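LYND (Lyngbya aestuarii, PDB 4V1T) probably acts as an ATP-dependent YcaO heterocyclase (cyclodehydratase) that turns cysteines of a cyanobactin precursor peptide into thiazolines. Local coordinates at residues C206-N214 / L358-V366; G187-V195 / L286-S296. All coordinates share one frame; numbering follows the deposited sequence.

How the interactions relate
Interaction 2 pairs strands 189-196 and 289-294 inside a seven-stranded mixed sheet. Interaction 1 sets helix 204-213 against the loop between helix 348-355 and strand 369-371, with the Leu358 side chain about 11 Å from the bound ADP. Their centres lie about 14 Å apart. Strand 189-196 and helix 204-213 follow each other in the chain. The order is 187-195, 206-214, 286-296, 358-366, so the two contacts alternate. They also touch. Leu207 CD1 packs 3.4 Å from Ile290 CD1, and Trp191 CZ3 lies 3.6 Å from Val362 CG1. The zinc-bearing helix and the loop thus pack against the sheet, and may help to link it to the part that binds ADP.

Interaction 1: C206-N214 / L358-V366; sequences CLAHRLRGN and LISPVTGVV. With ZN (zinc ion), chain K.
Arg210 curls round the backbone carbonyl of Thr363. Its CG, anti to the carbonyl carbon (chi1 -64°), lies 3.4 Å from Thr363 O. The bend at chi2 then brings the guanidinium round. NH1 donates to the same Thr363 O at 2.9 Å, with a moderately bent N-H...O angle of 144°. The nitrogen lies in the carbonyl plane. Val365 CG1 sits over one face of the guanidinium, offset toward its rim. NH2 forms a salt bridge with Asp724, so the group is held by two polar partners as well as by this face packing.

Asn214, one turn on from Arg210, takes the neighbouring carbonyls. ND2 donates to Gly364 O at 2.9 Å along a nearly straight bond (173°). The oxygen lies in the amide plane, but the nitrogen stands above the carbonyl plane of Gly364. ND2 also makes a weak bond of 3.5 Å to Val362 O. OD1 accepts from a water that donates to Ser360 O as well. These bonds fix the rotation of the amide, while CB rests 3.2 Å from Pro361 O.

Val362 turns its carbonyl, not its CB, to the helix. Leu211 CD2 lies 3.4 Å from Val362 O and 3.9 Å from Val362 CG1, the two side chains running side by side. Ser360 OG accepts from the backbone N of both Val362 and Thr363, an ST turn and ST motif that hold the loop in this shape.

The contact joins this loop to the helix of a four-cysteine zinc site. Cys206 SG binds zinc at 2.4 Å; Cys203 and Cys206 form one CxxC pair, Cys311 and Cys314 the other. His303 of strand 299-304 bonds Ser360 OG, and Ile304 O bonds Thr363 OG1. Leu358, Ile359 and Val366 pack on helix 413-429.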
# COMPACT_ATOMS: atom_id res chain seq x y z
N CYS B 206 7.11 4.35 -26.66
CA CYS B 206 6.06 4.14 -25.65
C CYS B 206 6.46 4.81 -24.33
O CYS B 206 5.64 5.45 -23.67
CB CYS B 206 5.81 2.64 -25.39
SG CYS B 206 5.07 1.71 -26.75
N LEU B 207 7.72 4.62 -23.95
CA LEU B 207 8.26 5.20 -22.73
C LEU B 207 8.43 6.72 -22.87
O LEU B 207 8.04 7.50 -22.00
CB LEU B 207 9.60 4.54 -22.40
CG LEU B 207 10.44 5.12 -21.27
CD1 LEU B 207 9.75 4.95 -19.94
CD2 LEU B 207 11.81 4.49 -21.25
N ALA B 208 9.00 7.15 -23.99
CA ALA B 208 9.27 8.56 -24.21
C ALA B 208 8.00 9.40 -24.07
O ALA B 208 8.02 10.48 -23.50
CB ALA B 208 9.89 8.76 -25.58
N HIS B 209 6.89 8.87 -24.57
CA HIS B 209 5.61 9.57 -24.53
C HIS B 209 5.18 9.84 -23.08
O HIS B 209 4.54 10.84 -22.80
CB HIS B 209 4.54 8.75 -25.26
CG HIS B 209 3.25 9.48 -25.49
ND1 HIS B 209 2.19 9.41 -24.62
CD2 HIS B 209 2.86 10.29 -26.50
CE1 HIS B 209 1.19 10.14 -25.09
NE2 HIS B 209 1.57 10.69 -26.23
N ARG B 210 5.52 8.94 -22.17
CA ARG B 210 5.23 9.16 -20.76
C ARG B 210 6.26 10.09 -20.13
O ARG B 210 5.91 10.99 -19.36
CB ARG B 210 5.20 7.82 -20.01
CG ARG B 210 4.10 6.85 -20.44
CD ARG B 210 2.72 7.34 -20.02
NE ARG B 210 1.66 6.55 -20.63
CZ ARG B 210 1.10 5.48 -20.08
NH1 ARG B 210 1.48 5.05 -18.88
NH2 ARG B 210 0.14 4.83 -20.73
N LEU B 211 7.53 9.88 -20.45
CA LEU B 211 8.62 10.67 -19.89
C LEU B 211 8.49 12.15 -20.20
O LEU B 211 8.56 12.98 -19.29
CB LEU B 211 9.97 10.18 -20.42
CG LEU B 211 10.52 8.88 -19.85
CD1 LEU B 211 11.84 8.50 -20.52
CD2 LEU B 211 10.72 8.98 -18.34
N ARG B 212 8.31 12.48 -21.48
CA ARG B 212 8.12 13.87 -21.92
C ARG B 212 7.05 14.57 -21.09
O ARG B 212 7.22 15.69 -20.65
CB ARG B 212 7.75 13.91 -23.41
CG ARG B 212 8.94 14.04 -24.35
CD ARG B 212 8.69 13.37 -25.69
NE ARG B 212 9.94 13.07 -26.38
CZ ARG B 212 10.10 12.14 -27.31
NH1 ARG B 212 9.08 11.39 -27.71
NH2 ARG B 212 11.30 11.95 -27.84
N GLY B 213 5.95 13.86 -20.86
CA GLY B 213 4.84 14.39 -20.11
C GLY B 213 5.13 14.59 -18.64
O GLY B 213 4.70 15.59 -18.05
N ASN B 214 5.85 13.66 -18.04
CA ASN B 214 6.16 13.74 -16.62
C ASN B 214 7.39 14.61 -16.30
O ASN B 214 7.87 14.62 -15.17
CB ASN B 214 6.36 12.32 -16.05
CG ASN B 214 5.11 11.48 -16.18
OD1 ASN B 214 3.99 11.99 -16.11
ND2 ASN B 214 5.28 10.18 -16.38
N LEU B 358 -0.59 2.82 -12.93
CA LEU B 358 -0.54 4.11 -13.60
C LEU B 358 0.09 5.19 -12.71
O LEU B 358 0.40 6.29 -13.17
CB LEU B 358 -1.93 4.54 -14.04
CG LEU B 358 -2.60 3.64 -15.08
CD1 LEU B 358 -3.99 4.19 -15.40
CD2 LEU B 358 -1.77 3.54 -16.35
N ILE B 359 0.28 4.87 -11.43
CA ILE B 359 0.94 5.80 -10.50
C ILE B 359 2.45 5.65 -10.61
O ILE B 359 3.03 4.69 -10.11
CB ILE B 359 0.51 5.58 -9.04
CG1 ILE B 359 -1.02 5.66 -8.89
CG2 ILE B 359 1.14 6.64 -8.13
CD1 ILE B 359 -1.56 5.04 -7.63
N SER B 360 3.08 6.62 -11.27
CA SER B 360 4.52 6.62 -11.45
C SER B 360 4.96 7.91 -12.12
O SER B 360 4.46 8.25 -13.20
CB SER B 360 4.96 5.44 -12.31
OG SER B 360 6.30 5.62 -12.74
N PRO B 361 5.93 8.62 -11.52
CA PRO B 361 6.41 9.85 -12.16
C PRO B 361 7.36 9.60 -13.33
O PRO B 361 7.85 10.54 -13.92
CB PRO B 361 7.14 10.56 -11.02
CG PRO B 361 7.62 9.47 -10.15
CD PRO B 361 6.60 8.37 -10.23
N VAL B 362 7.59 8.32 -13.66
CA VAL B 362 8.49 7.94 -14.74
C VAL B 362 7.72 7.37 -15.92
O VAL B 362 7.80 7.88 -17.04
CB VAL B 362 9.53 6.90 -14.26
CG1 VAL B 362 10.45 6.47 -15.39
CG2 VAL B 362 10.33 7.47 -13.09
N THR B 363 6.96 6.32 -15.65
CA THR B 363 6.24 5.58 -16.69
C THR B 363 4.72 5.76 -16.59
O THR B 363 3.97 5.29 -17.45
CB THR B 363 6.54 4.07 -16.58
OG1 THR B 363 6.18 3.43 -17.80
CG2 THR B 363 5.76 3.45 -15.43
N GLY B 364 4.28 6.44 -15.54
CA GLY B 364 2.87 6.56 -15.24
C GLY B 364 2.23 7.83 -15.77
O GLY B 364 2.84 8.58 -16.52
N VAL B 365 0.99 8.06 -15.35
CA VAL B 365 0.22 9.23 -15.76
C VAL B 365 -0.20 10.07 -14.56
O VAL B 365 -0.68 11.18 -14.73
CB VAL B 365 -1.04 8.84 -16.56
CG1 VAL B 365 -0.64 8.09 -17.82
CG2 VAL B 365 -1.95 7.98 -15.71
N VAL B 366 -0.04 9.52 -13.36
CA VAL B 366 -0.26 10.28 -12.13
C VAL B 366 1.00 10.25 -11.28
O VAL B 366 1.59 9.20 -11.07
CB VAL B 366 -1.49 9.76 -11.33
CG1 VAL B 366 -2.62 9.41 -12.27
CG2 VAL B 366 -1.17 8.55 -10.52
ZN ZN K . 5.80 1.92 -29.00
O HOH W 1 2.89 10.57 -13.79

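Interaction 2: G187-V195 / L286-S296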
# COMPACT_ATOMS: atom_id res chain seq x y z
N GLY B 187 24.39 9.85 -12.10
CA GLY B 187 23.37 10.66 -11.46
C GLY B 187 23.02 10.06 -10.11
O GLY B 187 23.41 8.94 -9.79
N SER B 188 22.27 10.83 -9.33
CA SER B 188 21.92 10.45 -7.97
C SER B 188 20.80 9.42 -7.94
O SER B 188 20.52 8.85 -6.88
CB SER B 188 21.49 11.69 -7.17
OG SER B 188 20.48 12.39 -7.87
N VAL B 189 20.17 9.19 -9.09
CA VAL B 189 19.16 8.16 -9.22
C VAL B 189 19.51 7.19 -10.34
O VAL B 189 19.52 7.56 -11.52
CB VAL B 189 17.77 8.75 -9.51
CG1 VAL B 189 16.71 7.66 -9.45
CG2 VAL B 189 17.44 9.86 -8.52
N LEU B 190 19.80 5.94 -9.98
CA LEU B 190 20.02 4.89 -10.95
C LEU B 190 18.71 4.58 -11.65
O LEU B 190 17.71 4.36 -10.99
CB LEU B 190 20.57 3.63 -10.28
CG LEU B 190 20.44 2.31 -11.05
CD1 LEU B 190 21.31 2.30 -12.30
CD2 LEU B 190 20.78 1.12 -10.17
N TRP B 191 18.73 4.59 -12.98
CA TRP B 191 17.64 4.01 -13.77
C TRP B 191 18.15 2.72 -14.37
O TRP B 191 19.23 2.68 -14.95
CB TRP B 191 17.16 4.94 -14.88
CG TRP B 191 16.53 6.21 -14.42
CD1 TRP B 191 16.87 6.96 -13.33
CD2 TRP B 191 15.45 6.89 -15.06
NE1 TRP B 191 16.06 8.07 -13.25
CE2 TRP B 191 15.18 8.05 -14.30
CE3 TRP B 191 14.67 6.63 -16.20
CZ2 TRP B 191 14.17 8.96 -14.64
CZ3 TRP B 191 13.67 7.53 -16.54
CH2 TRP B 191 13.43 8.68 -15.76
N LEU B 192 17.35 1.67 -14.23
CA LEU B 192 17.72 0.35 -14.70
C LEU B 192 16.53 -0.28 -15.42
O LEU B 192 15.47 -0.47 -14.84
CB LEU B 192 18.18 -0.51 -13.52
CG LEU B 192 18.53 -1.97 -13.80
CD1 LEU B 192 19.67 -2.10 -14.79
CD2 LEU B 192 18.87 -2.68 -12.50
N GLY B 193 16.70 -0.59 -16.70
CA GLY B 193 15.63 -1.12 -17.52
C GLY B 193 14.97 -0.01 -18.31
O GLY B 193 15.32 1.16 -18.16
N PRO B 194 14.01 -0.37 -19.16
CA PRO B 194 13.57 -1.75 -19.34
C PRO B 194 14.43 -2.54 -20.31
O PRO B 194 15.32 -1.98 -20.97
CB PRO B 194 12.18 -1.58 -19.91
CG PRO B 194 12.30 -0.38 -20.77
CD PRO B 194 13.28 0.54 -20.07
N VAL B 195 14.15 -3.83 -20.38
CA VAL B 195 14.52 -4.63 -21.53
C VAL B 195 13.40 -4.47 -22.54
O VAL B 195 12.25 -4.82 -22.27
CB VAL B 195 14.69 -6.13 -21.17
CG1 VAL B 195 14.74 -6.99 -22.43
CG2 VAL B 195 15.93 -6.33 -20.33
N LEU B 286 13.79 -7.39 -16.19
CA LEU B 286 13.51 -5.97 -16.46
C LEU B 286 12.67 -5.73 -17.71
O LEU B 286 12.52 -4.59 -18.15
CB LEU B 286 14.82 -5.21 -16.57
CG LEU B 286 15.69 -5.19 -15.31
CD1 LEU B 286 17.02 -4.52 -15.62
CD2 LEU B 286 14.98 -4.47 -14.18
N ASP B 287 12.12 -6.78 -18.31
CA ASP B 287 11.28 -6.62 -19.50
C ASP B 287 10.01 -5.86 -19.16
O ASP B 287 9.22 -6.28 -18.32
CB ASP B 287 10.94 -7.98 -20.12
CG ASP B 287 10.34 -8.96 -19.12
OD1 ASP B 287 10.81 -9.01 -17.96
OD2 ASP B 287 9.38 -9.66 -19.48
N GLY B 288 9.83 -4.71 -19.80
CA GLY B 288 8.66 -3.86 -19.56
C GLY B 288 8.63 -3.21 -18.19
O GLY B 288 7.57 -2.84 -17.69
N LYS B 289 9.80 -3.07 -17.58
CA LYS B 289 9.93 -2.54 -16.22
C LYS B 289 11.11 -1.61 -16.13
O LYS B 289 12.16 -1.89 -16.68
CB LYS B 289 10.14 -3.67 -15.21
CG LYS B 289 8.97 -3.94 -14.29
CD LYS B 289 9.42 -4.66 -13.02
CE LYS B 289 9.97 -6.06 -13.31
NZ LYS B 289 10.83 -6.56 -12.20
N ILE B 290 10.94 -0.51 -15.39
CA ILE B 290 12.07 0.34 -15.04
C ILE B 290 12.22 0.37 -13.53
O ILE B 290 11.26 0.51 -12.78
CB ILE B 290 11.89 1.76 -15.57
CG1 ILE B 290 11.80 1.74 -17.09
CG2 ILE B 290 13.06 2.64 -15.13
CD1 ILE B 290 11.41 3.06 -17.71
N ILE B 291 13.46 0.24 -13.08
CA ILE B 291 13.79 0.34 -11.67
C ILE B 291 14.55 1.62 -11.42
O ILE B 291 15.54 1.89 -12.09
CB ILE B 291 14.69 -0.83 -11.22
CG1 ILE B 291 13.97 -2.15 -11.46
CG2 ILE B 291 15.11 -0.67 -9.76
CD1 ILE B 291 12.76 -2.39 -10.59
N THR B 292 14.09 2.40 -10.45
CA THR B 292 14.81 3.60 -10.03
C THR B 292 15.32 3.38 -8.62
O THR B 292 14.55 3.02 -7.73
CB THR B 292 13.95 4.88 -10.09
OG1 THR B 292 12.77 4.71 -9.28
CG2 THR B 292 13.54 5.17 -11.51
N LEU B 293 16.62 3.56 -8.44
CA LEU B 293 17.25 3.49 -7.13
C LEU B 293 17.83 4.86 -6.79
O LEU B 293 18.90 5.24 -7.29
CB LEU B 293 18.34 2.43 -7.09
CG LEU B 293 19.17 2.34 -5.80
CD1 LEU B 293 18.30 2.00 -4.61
CD2 LEU B 293 20.29 1.33 -5.95
N ASN B 294 17.12 5.60 -5.95
CA ASN B 294 17.60 6.89 -5.48
C ASN B 294 18.71 6.69 -4.47
O ASN B 294 18.51 6.05 -3.44
CB ASN B 294 16.44 7.68 -4.87
CG ASN B 294 16.76 9.16 -4.73
OD1 ASN B 294 17.87 9.54 -4.35
ND2 ASN B 294 15.79 9.99 -5.03
N HIS B 295 19.89 7.20 -4.79
CA HIS B 295 21.07 7.01 -3.95
C HIS B 295 21.14 8.02 -2.79
O HIS B 295 21.58 7.67 -1.70
CB HIS B 295 22.34 7.14 -4.80
CG HIS B 295 22.52 6.05 -5.81
ND1 HIS B 295 22.71 4.73 -5.47
CD2 HIS B 295 22.57 6.10 -7.17
CE1 HIS B 295 22.86 4.01 -6.56
NE2 HIS B 295 22.77 4.81 -7.61
N SER B 296 20.69 9.25 -3.04
CA SER B 296 20.81 10.34 -2.07
C SER B 296 19.88 10.09 -0.87
O SER B 296 20.33 9.90 0.27
CB SER B 296 20.54 11.70 -2.74
OG SER B 296 19.25 11.72 -3.33
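Leu190 and Leu293 bond each other's backbones both ways, each at 2.9 Å between N and O. Leu192 and Ile291 do the same at 2.8 Å. Beyond them His295 N donates to Ser188 O at 2.7 Å. At the other end Val195 N and Lys289 N reach Leu286 O from opposite faces of its plane. Leu286 to Lys289 form a type II beta turn leading into the second strand.

The strands are antiparallel (164°) and lie toward one side of the mixed sheet, between strand 180-184 and edge strand 299-304 (within this chain). Cis Pro194 follows Gly193, whose phi of 97° suits glycine. Regular pairing stops there. Pro194 CD packs 3.5 Å from Ile290 CG1.

On one face Thr292 CG2 stands 4.1 Å from the centroid of the five-membered ring of Trp191, a CH-pi contact 5° off the normal. With CG2 anti to the carbonyl carbon, the methyl goes over the indole and OG1 bonds His303. Val189 CG1 lies beside Thr292. On the other face Leu192 CG meets Leu286 CD1 tightly at 3.5 Å, and helix 250-275 packs on both. Glu98 and Gln29 of the second subunit bond Ser188 OG, and Gln29 also bonds Asn294 and Ser296.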